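Local coordinates for uncharacterized protein lp_1913 (Lactobacillus plantarum, PDB 3FLH) that is of unknown function but carries a rhodanese-like domain, a fold whose relatives include sulfurtransferases and phosphatases, at residues B[32-37]-B[70-75]; B[63-68]-B[91-96]; B[75-80]-B[101-106]. All blocks are in the same frame, centred on the assembly; numbering follows the deposited sequence.

Contact 1. Residues B[32-37]-B[70-75]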
# COMPACT_ATOMS: atom_id res chain seq x y z
N LYS B 32 10.35 -21.01 12.32
CA LYS B 32 8.90 -20.98 12.19
C LYS B 32 8.49 -20.29 10.88
O LYS B 32 7.39 -20.50 10.38
CB LYS B 32 8.29 -20.24 13.38
CG LYS B 32 6.77 -20.38 13.50
CD LYS B 32 6.17 -19.32 14.43
CE LYS B 32 6.70 -19.42 15.86
NZ LYS B 32 6.26 -20.67 16.56
N TYR B 33 9.39 -19.48 10.33
CA TYR B 33 9.09 -18.76 9.09
C TYR B 33 10.10 -19.02 7.97
O TYR B 33 11.28 -19.22 8.21
CB TYR B 33 9.02 -17.25 9.37
CG TYR B 33 8.04 -16.87 10.45
CD1 TYR B 33 6.67 -17.08 10.27
CD2 TYR B 33 8.47 -16.31 11.65
CE1 TYR B 33 5.75 -16.75 11.28
CE2 TYR B 33 7.57 -15.98 12.66
CZ TYR B 33 6.21 -16.20 12.46
OH TYR B 33 5.30 -15.87 13.45
N VAL B 34 9.60 -19.02 6.74
CA VAL B 34 10.42 -19.19 5.54
C VAL B 34 10.11 -17.96 4.70
O VAL B 34 8.96 -17.71 4.35
CB VAL B 34 10.05 -20.47 4.75
CG1 VAL B 34 10.86 -20.54 3.45
CG2 VAL B 34 10.32 -21.71 5.60
N VAL B 35 11.14 -17.18 4.40
CA VAL B 35 11.01 -15.95 3.63
C VAL B 35 11.15 -16.24 2.13
O VAL B 35 12.09 -16.91 1.71
CB VAL B 35 12.10 -14.92 4.06
CG1 VAL B 35 11.96 -13.63 3.28
CG2 VAL B 35 11.98 -14.64 5.56
N LEU B 36 10.21 -15.72 1.35
CA LEU B 36 10.20 -15.88 -0.11
C LEU B 36 10.36 -14.54 -0.79
O LEU B 36 9.54 -13.63 -0.59
CB LEU B 36 8.89 -16.50 -0.59
CG LEU B 36 8.44 -17.81 0.06
CD1 LEU B 36 7.12 -18.26 -0.57
CD2 LEU B 36 9.52 -18.88 -0.12
N ASP B 37 11.41 -14.41 -1.59
CA ASP B 37 11.67 -13.18 -2.33
C ASP B 37 10.90 -13.33 -3.64
O ASP B 37 11.32 -14.08 -4.52
CB ASP B 37 13.18 -13.06 -2.63
CG ASP B 37 13.57 -11.72 -3.20
OD1 ASP B 37 12.85 -11.21 -4.09
OD2 ASP B 37 14.61 -11.17 -2.75
N PRO B 70 4.45 -27.65 3.84
CA PRO B 70 3.15 -27.19 4.35
C PRO B 70 3.09 -26.87 5.84
O PRO B 70 2.16 -26.22 6.30
CB PRO B 70 2.22 -28.34 3.97
CG PRO B 70 3.10 -29.53 4.12
CD PRO B 70 4.38 -29.07 3.45
N ALA B 71 4.10 -27.32 6.58
CA ALA B 71 4.15 -27.08 8.02
C ALA B 71 4.80 -25.73 8.35
O ALA B 71 4.78 -25.29 9.49
CB ALA B 71 4.93 -28.20 8.71
N LYS B 72 5.38 -25.09 7.34
CA LYS B 72 6.04 -23.80 7.53
C LYS B 72 5.14 -22.61 7.22
O LYS B 72 4.17 -22.73 6.47
CB LYS B 72 7.29 -23.73 6.65
CG LYS B 72 8.35 -24.77 6.95
CD LYS B 72 9.06 -24.47 8.27
CE LYS B 72 10.20 -25.45 8.52
NZ LYS B 72 10.97 -25.10 9.73
N THR B 73 5.46 -21.46 7.80
CA THR B 73 4.70 -20.25 7.52
C THR B 73 5.57 -19.41 6.60
O THR B 73 6.74 -19.16 6.89
CB THR B 73 4.38 -19.47 8.81
OG1 THR B 73 3.48 -20.24 9.61
CG2 THR B 73 3.72 -18.13 8.48
N TYR B 74 5.00 -19.00 5.47
CA TYR B 74 5.75 -18.22 4.50
C TYR B 74 5.53 -16.72 4.57
O TYR B 74 4.43 -16.26 4.83
CB TYR B 74 5.42 -18.75 3.10
CG TYR B 74 5.90 -20.17 2.95
CD1 TYR B 74 7.22 -20.44 2.58
CD2 TYR B 74 5.08 -21.25 3.29
CE1 TYR B 74 7.71 -21.74 2.56
CE2 TYR B 74 5.56 -22.55 3.26
CZ TYR B 74 6.88 -22.79 2.90
OH TYR B 74 7.36 -24.07 2.88
N VAL B 75 6.61 -15.97 4.36
CA VAL B 75 6.58 -14.52 4.37
C VAL B 75 7.09 -14.06 3.00
O VAL B 75 8.22 -14.35 2.63
CB VAL B 75 7.49 -13.94 5.49
CG1 VAL B 75 7.43 -12.42 5.50
CG2 VAL B 75 7.05 -14.49 6.85
O HOH W 1 5.68 -22.47 10.93

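Contact 2. Residues B[63-68]-B[91-96]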
# COMPACT_ATOMS: atom_id res chain seq x y z
N THR B 63 3.57 -22.12 -9.86
CA THR B 63 4.22 -23.28 -10.47
C THR B 63 5.16 -24.03 -9.53
O THR B 63 5.21 -25.26 -9.54
CB THR B 63 5.04 -22.86 -11.72
OG1 THR B 63 4.15 -22.33 -12.72
CG2 THR B 63 5.78 -24.07 -12.30
N ARG B 64 5.90 -23.28 -8.71
CA ARG B 64 6.88 -23.87 -7.78
C ARG B 64 6.39 -24.01 -6.35
O ARG B 64 7.17 -24.31 -5.44
CB ARG B 64 8.16 -23.03 -7.80
CG ARG B 64 8.86 -22.99 -9.15
CD ARG B 64 10.05 -22.04 -9.11
NE ARG B 64 10.89 -22.30 -7.95
CZ ARG B 64 11.80 -21.45 -7.47
NH1 ARG B 64 11.99 -20.27 -8.04
NH2 ARG B 64 12.49 -21.78 -6.39
N ILE B 65 5.10 -23.81 -6.14
CA ILE B 65 4.53 -23.88 -4.81
C ILE B 65 4.49 -25.32 -4.28
O ILE B 65 4.21 -25.56 -3.11
CB ILE B 65 3.12 -23.25 -4.79
CG1 ILE B 65 2.78 -22.80 -3.37
CG2 ILE B 65 2.09 -24.23 -5.32
CD1 ILE B 65 1.54 -21.95 -3.31
N GLY B 66 4.77 -26.28 -5.17
CA GLY B 66 4.76 -27.68 -4.78
C GLY B 66 6.05 -28.12 -4.13
O GLY B 66 6.19 -29.27 -3.71
N GLU B 67 7.01 -27.21 -4.03
CA GLU B 67 8.31 -27.52 -3.42
C GLU B 67 8.36 -26.96 -2.00
O GLU B 67 9.40 -27.02 -1.34
CB GLU B 67 9.44 -26.88 -4.23
CG GLU B 67 9.13 -26.73 -5.70
CD GLU B 67 10.19 -25.92 -6.43
OE1 GLU B 67 10.75 -24.99 -5.82
OE2 GLU B 67 10.44 -26.21 -7.62
N LEU B 68 7.24 -26.43 -1.53
CA LEU B 68 7.18 -25.83 -0.20
C LEU B 68 6.64 -26.75 0.89
O LEU B 68 5.72 -27.53 0.66
CB LEU B 68 6.36 -24.54 -0.26
CG LEU B 68 6.78 -23.49 -1.29
CD1 LEU B 68 5.85 -22.30 -1.23
CD2 LEU B 68 8.22 -23.05 -1.04
N LEU B 91 -2.23 -14.32 -1.99
CA LEU B 91 -3.50 -14.92 -2.40
C LEU B 91 -3.31 -16.34 -2.91
O LEU B 91 -4.13 -17.23 -2.64
CB LEU B 91 -4.17 -14.06 -3.48
CG LEU B 91 -5.51 -14.58 -4.01
CD1 LEU B 91 -6.47 -14.80 -2.85
CD2 LEU B 91 -6.09 -13.57 -5.00
N VAL B 92 -2.23 -16.56 -3.65
CA VAL B 92 -1.92 -17.88 -4.18
C VAL B 92 -1.65 -18.85 -3.04
O VAL B 92 -2.19 -19.96 -3.01
CB VAL B 92 -0.69 -17.81 -5.12
CG1 VAL B 92 -0.29 -19.21 -5.58
CG2 VAL B 92 -1.01 -16.93 -6.32
N LEU B 93 -0.82 -18.43 -2.09
CA LEU B 93 -0.47 -19.27 -0.94
C LEU B 93 -1.67 -19.59 -0.06
O LEU B 93 -1.93 -20.75 0.27
CB LEU B 93 0.63 -18.58 -0.11
CG LEU B 93 2.01 -18.45 -0.77
CD1 LEU B 93 2.86 -17.42 -0.02
CD2 LEU B 93 2.70 -19.82 -0.77
N LEU B 94 -2.42 -18.56 0.33
CA LEU B 94 -3.60 -18.76 1.17
C LEU B 94 -4.67 -19.59 0.44
O LEU B 94 -5.33 -20.41 1.07
CB LEU B 94 -4.18 -17.40 1.60
CG LEU B 94 -3.29 -16.42 2.39
CD1 LEU B 94 -4.12 -15.17 2.74
CD2 LEU B 94 -2.76 -17.06 3.67
N SER B 95 -4.82 -19.40 -0.86
CA SER B 95 -5.82 -20.18 -1.61
C SER B 95 -5.42 -21.66 -1.68
O SER B 95 -6.28 -22.53 -1.80
CB SER B 95 -5.98 -19.65 -3.04
OG SER B 95 -6.56 -18.36 -3.05
N ALA B 96 -4.12 -21.92 -1.61
CA ALA B 96 -3.60 -23.28 -1.68
C ALA B 96 -3.62 -23.98 -0.32
O ALA B 96 -3.19 -25.13 -0.20
CB ALA B 96 -2.18 -23.27 -2.23

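Contact 3. Residues B[75-80]-B[101-106]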
# COMPACT_ATOMS: atom_id res chain seq x y z
N VAL B 75 6.61 -15.97 4.36
CA VAL B 75 6.58 -14.52 4.37
C VAL B 75 7.09 -14.06 3.00
O VAL B 75 8.22 -14.35 2.63
CB VAL B 75 7.49 -13.94 5.49
CG1 VAL B 75 7.43 -12.42 5.50
CG2 VAL B 75 7.05 -14.49 6.85
N VAL B 76 6.25 -13.35 2.26
CA VAL B 76 6.64 -12.89 0.93
C VAL B 76 6.98 -11.40 0.94
O VAL B 76 6.54 -10.67 1.82
CB VAL B 76 5.50 -13.12 -0.10
CG1 VAL B 76 5.15 -14.60 -0.18
CG2 VAL B 76 4.28 -12.32 0.30
N TYR B 77 7.78 -10.96 -0.04
CA TYR B 77 8.13 -9.55 -0.15
C TYR B 77 8.61 -9.18 -1.54
O TYR B 77 9.24 -9.98 -2.24
CB TYR B 77 9.20 -9.17 0.89
CG TYR B 77 10.59 -9.68 0.58
CD1 TYR B 77 11.42 -9.02 -0.35
CD2 TYR B 77 11.10 -10.81 1.22
CE1 TYR B 77 12.71 -9.48 -0.61
CE2 TYR B 77 12.38 -11.28 0.97
CZ TYR B 77 13.18 -10.61 0.06
OH TYR B 77 14.46 -11.05 -0.16
N ASP B 78 8.30 -7.95 -1.95
CA ASP B 78 8.74 -7.45 -3.24
C ASP B 78 9.73 -6.36 -2.87
O ASP B 78 10.02 -6.17 -1.68
CB ASP B 78 7.55 -6.86 -4.03
CG ASP B 78 7.90 -6.53 -5.49
OD1 ASP B 78 9.00 -6.91 -5.96
OD2 ASP B 78 7.06 -5.91 -6.17
N TRP B 79 10.26 -5.64 -3.85
CA TRP B 79 11.24 -4.61 -3.53
C TRP B 79 10.67 -3.50 -2.67
O TRP B 79 11.36 -2.92 -1.84
CB TRP B 79 11.86 -4.04 -4.81
CG TRP B 79 10.94 -3.23 -5.67
CD1 TRP B 79 9.95 -3.69 -6.48
CD2 TRP B 79 10.97 -1.81 -5.83
NE1 TRP B 79 9.35 -2.64 -7.15
CE2 TRP B 79 9.96 -1.47 -6.76
CE3 TRP B 79 11.75 -0.78 -5.28
CZ2 TRP B 79 9.71 -0.15 -7.15
CZ3 TRP B 79 11.50 0.53 -5.67
CH2 TRP B 79 10.49 0.84 -6.60
N THR B 80 9.38 -3.23 -2.84
CA THR B 80 8.74 -2.18 -2.06
C THR B 80 7.31 -2.59 -1.72
O THR B 80 6.70 -3.41 -2.41
CB THR B 80 8.75 -0.85 -2.86
OG1 THR B 80 8.44 0.23 -1.98
CG2 THR B 80 7.72 -0.89 -3.98
N TYR B 101 2.08 -14.60 5.06
CA TYR B 101 1.93 -13.19 5.38
C TYR B 101 2.87 -12.41 4.48
O TYR B 101 3.84 -12.96 3.95
CB TYR B 101 2.33 -12.93 6.85
CG TYR B 101 1.48 -13.64 7.88
CD1 TYR B 101 0.25 -13.11 8.28
CD2 TYR B 101 1.89 -14.85 8.45
CE1 TYR B 101 -0.56 -13.77 9.21
CE2 TYR B 101 1.09 -15.52 9.38
CZ TYR B 101 -0.13 -14.97 9.75
OH TYR B 101 -0.94 -15.64 10.64
N GLU B 102 2.59 -11.13 4.30
CA GLU B 102 3.45 -10.27 3.51
C GLU B 102 4.34 -9.56 4.53
O GLU B 102 3.87 -9.21 5.61
CB GLU B 102 2.64 -9.24 2.73
CG GLU B 102 3.47 -8.57 1.66
CD GLU B 102 2.73 -7.51 0.88
OE1 GLU B 102 1.56 -7.74 0.49
OE2 GLU B 102 3.34 -6.45 0.63
N LEU B 103 5.62 -9.36 4.21
CA LEU B 103 6.53 -8.67 5.13
C LEU B 103 6.24 -7.17 5.13
O LEU B 103 6.30 -6.53 4.08
CB LEU B 103 8.00 -8.89 4.71
CG LEU B 103 9.07 -8.04 5.42
CD1 LEU B 103 9.12 -8.43 6.90
CD2 LEU B 103 10.46 -8.27 4.78
N ALA B 104 5.92 -6.61 6.30
CA ALA B 104 5.65 -5.18 6.41
C ALA B 104 6.93 -4.41 6.09
O ALA B 104 7.98 -4.72 6.64
CB ALA B 104 5.18 -4.84 7.82
N GLY B 105 6.85 -3.41 5.21
CA GLY B 105 8.04 -2.65 4.87
C GLY B 105 8.77 -3.18 3.64
O GLY B 105 9.52 -2.45 3.00
N ALA B 106 8.55 -4.45 3.32
CA ALA B 106 9.18 -5.07 2.16
C ALA B 106 10.71 -5.01 2.22
O ALA B 106 11.28 -4.81 3.29
CB ALA B 106 8.68 -4.39 0.88
O HOH W 2 5.88 -6.48 -0.65

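Contact 1. Residues B[32-37]-B[70-75]
Val75 O accepts the N-H of Leu36 at 2.7 Å, a nearly straight bond with 175° at the hydrogen. It belongs to a parallel beta pairing of strands 33-37 and 73-77, neighbours in the central sheet of the rhodanese-like domain. In the same pairing Val34 reaches both ways, its N to Thr73 O at 2.9 Å and its O to the N-H of Val75. At the start of the pairing Lys32 O takes a weak bond from Thr73 N, at 3.4 Å, and a firmer one from a water that also donates to Ala71 O. Beta-branched Val34, Val35, Thr73 and Val75 suit these extended backbones. On the face carrying Val34 and Tyr74, the tyrosine lies alongside the valine, its CE1 3.4 Å from Val34 CB, while Leu36 CD1 approaches Tyr74 CD1 obliquely at 3.8 Å. Tyr74 OH is hydrogen-bonded to Asp69 O, which ties the ring to the loop before its own strand. An alanine in place of Tyr74 would probably open a gap beside Val34 and Leu36 and leave Asp69 O without its hydroxyl partner. In Lys72 the bend at chi2 (-72°) turns CD beside Val34 CG2, 4.0 Å away; NZ is hydrogen-bonded to Gly31 O. On the other face the Tyr33 ring presents its edge to Thr73, with CD1 3.6 Å from the methyl CG2.

Contact 2. Residues B[63-68]-B[91-96]
This is a small, wholly apolar surface contact between the chain around the end of helix 58-64 and the C-terminal end of helix 85-95, burying 156 Å² with no hydrogen bond across it. Ile65 carries most of it: its CD1 meets Leu93 CD2 at 3.5 Å, Val92 CG1 at 4.0 Å and Ala96 CB at 4.1 Å. CG1 of Ile65 is anti to the backbone N (chi1 -156°), and the chain continues extended (chi2 169°), which carries CD1 across to the helix. Val92, Leu93 and Ala96 lie within about one turn, so one methyl can touch all three, and the single methyl of Ala96 is enough to meet the isoleucine tip. In the alpha/beta architecture of the rhodanese-like domain, these two segments pack beside strand 73-77: Leu68 touches Tyr74 and Leu93 touches Val76. Leu68 and Leu93 cross at about a right angle, with Leu68 CD1 4.0 Å from Leu93 CD2, the same methyl that meets Ile65. Phe98 adds to the packing round Ile65. Leu91 and Leu94 pack instead on Leu13 and Leu9 of the second subunit. Ser95 OG donates at 2.7 Å to Leu91 O, an oxygen that also accepts Ser95 N, from the opposite face of its plane.

Contact 3. Residues B[75-80]-B[101-106]
Val76 pairs with strand 99-103 through both its backbone polar atoms: its N-H reaches Tyr101 O at 3.0 Å, and its O receives Leu103 N at 2.9 Å, 168° at the hydrogen. Both donors lie nearly on the line of the C=O they meet. Apolar side-chain atoms flank these bonds. Val75 CG1 rests 3.7 Å from Leu103 CB on one face, and Val76 CG2 lies near Glu102 CG on the other. Leu103 CB also meets Tyr77 CB at 4.0 Å, and the beta-branched valines suit the extended backbone. This is the parallel pairing of a beta-alpha-beta unit, strand 73-77, helix 85-95 and strand 99-103, in the rhodanese-like domain; Ala89 and Leu93 of the helix cover Val76. Beyond the strands, a type II turn from Leu103 to Ala106 brings Ala106 CB to 3.4 Å from Asp78 O, close enough that a methyl suits the place. Gly105 turns with a positive phi (93°), where a side chain would collide with the oxygen of Ala104. A water bridges the two segments, accepting from Asp78 N and donating to Glu102 OE2 at 2.8 Å, which gives the buried carboxylate a partner. Outward from there, Asp78 OD2 is hydrogen-bonded to Thr83 OG1, while OD1 takes a weak bond from Trp79 N. Tyr77 CG sits between the backbone N and the carbonyl carbon (chi1 74°); the ring leads away from strand 99-103, and its OH bonds to Ile50 N and weakly to Asp37 OD2.

All three contacts lie within the rhodanese-like domain; contacts 1 and 3 use strand 73-77, and side chains of contact 2 pack on it. Contacts 1 and 3 share Val75 and join that strand to its two sheet neighbours, 33-37 and 99-103; their centres are about 12 Å apart. Along the chain contact 1 closes before contact 3 opens, whereas the segments of contact 2 alternate with those of each of the others. Contact 2 joins the regions at the ends of helices 58-64 and 85-95, its centre about 11 Å from that of contact 1 and 16 Å from that of contact 3. Leu93, touching Tyr74 and Val76, thus connects the helix of contact 2 to the shared strand within one alpha/beta domain.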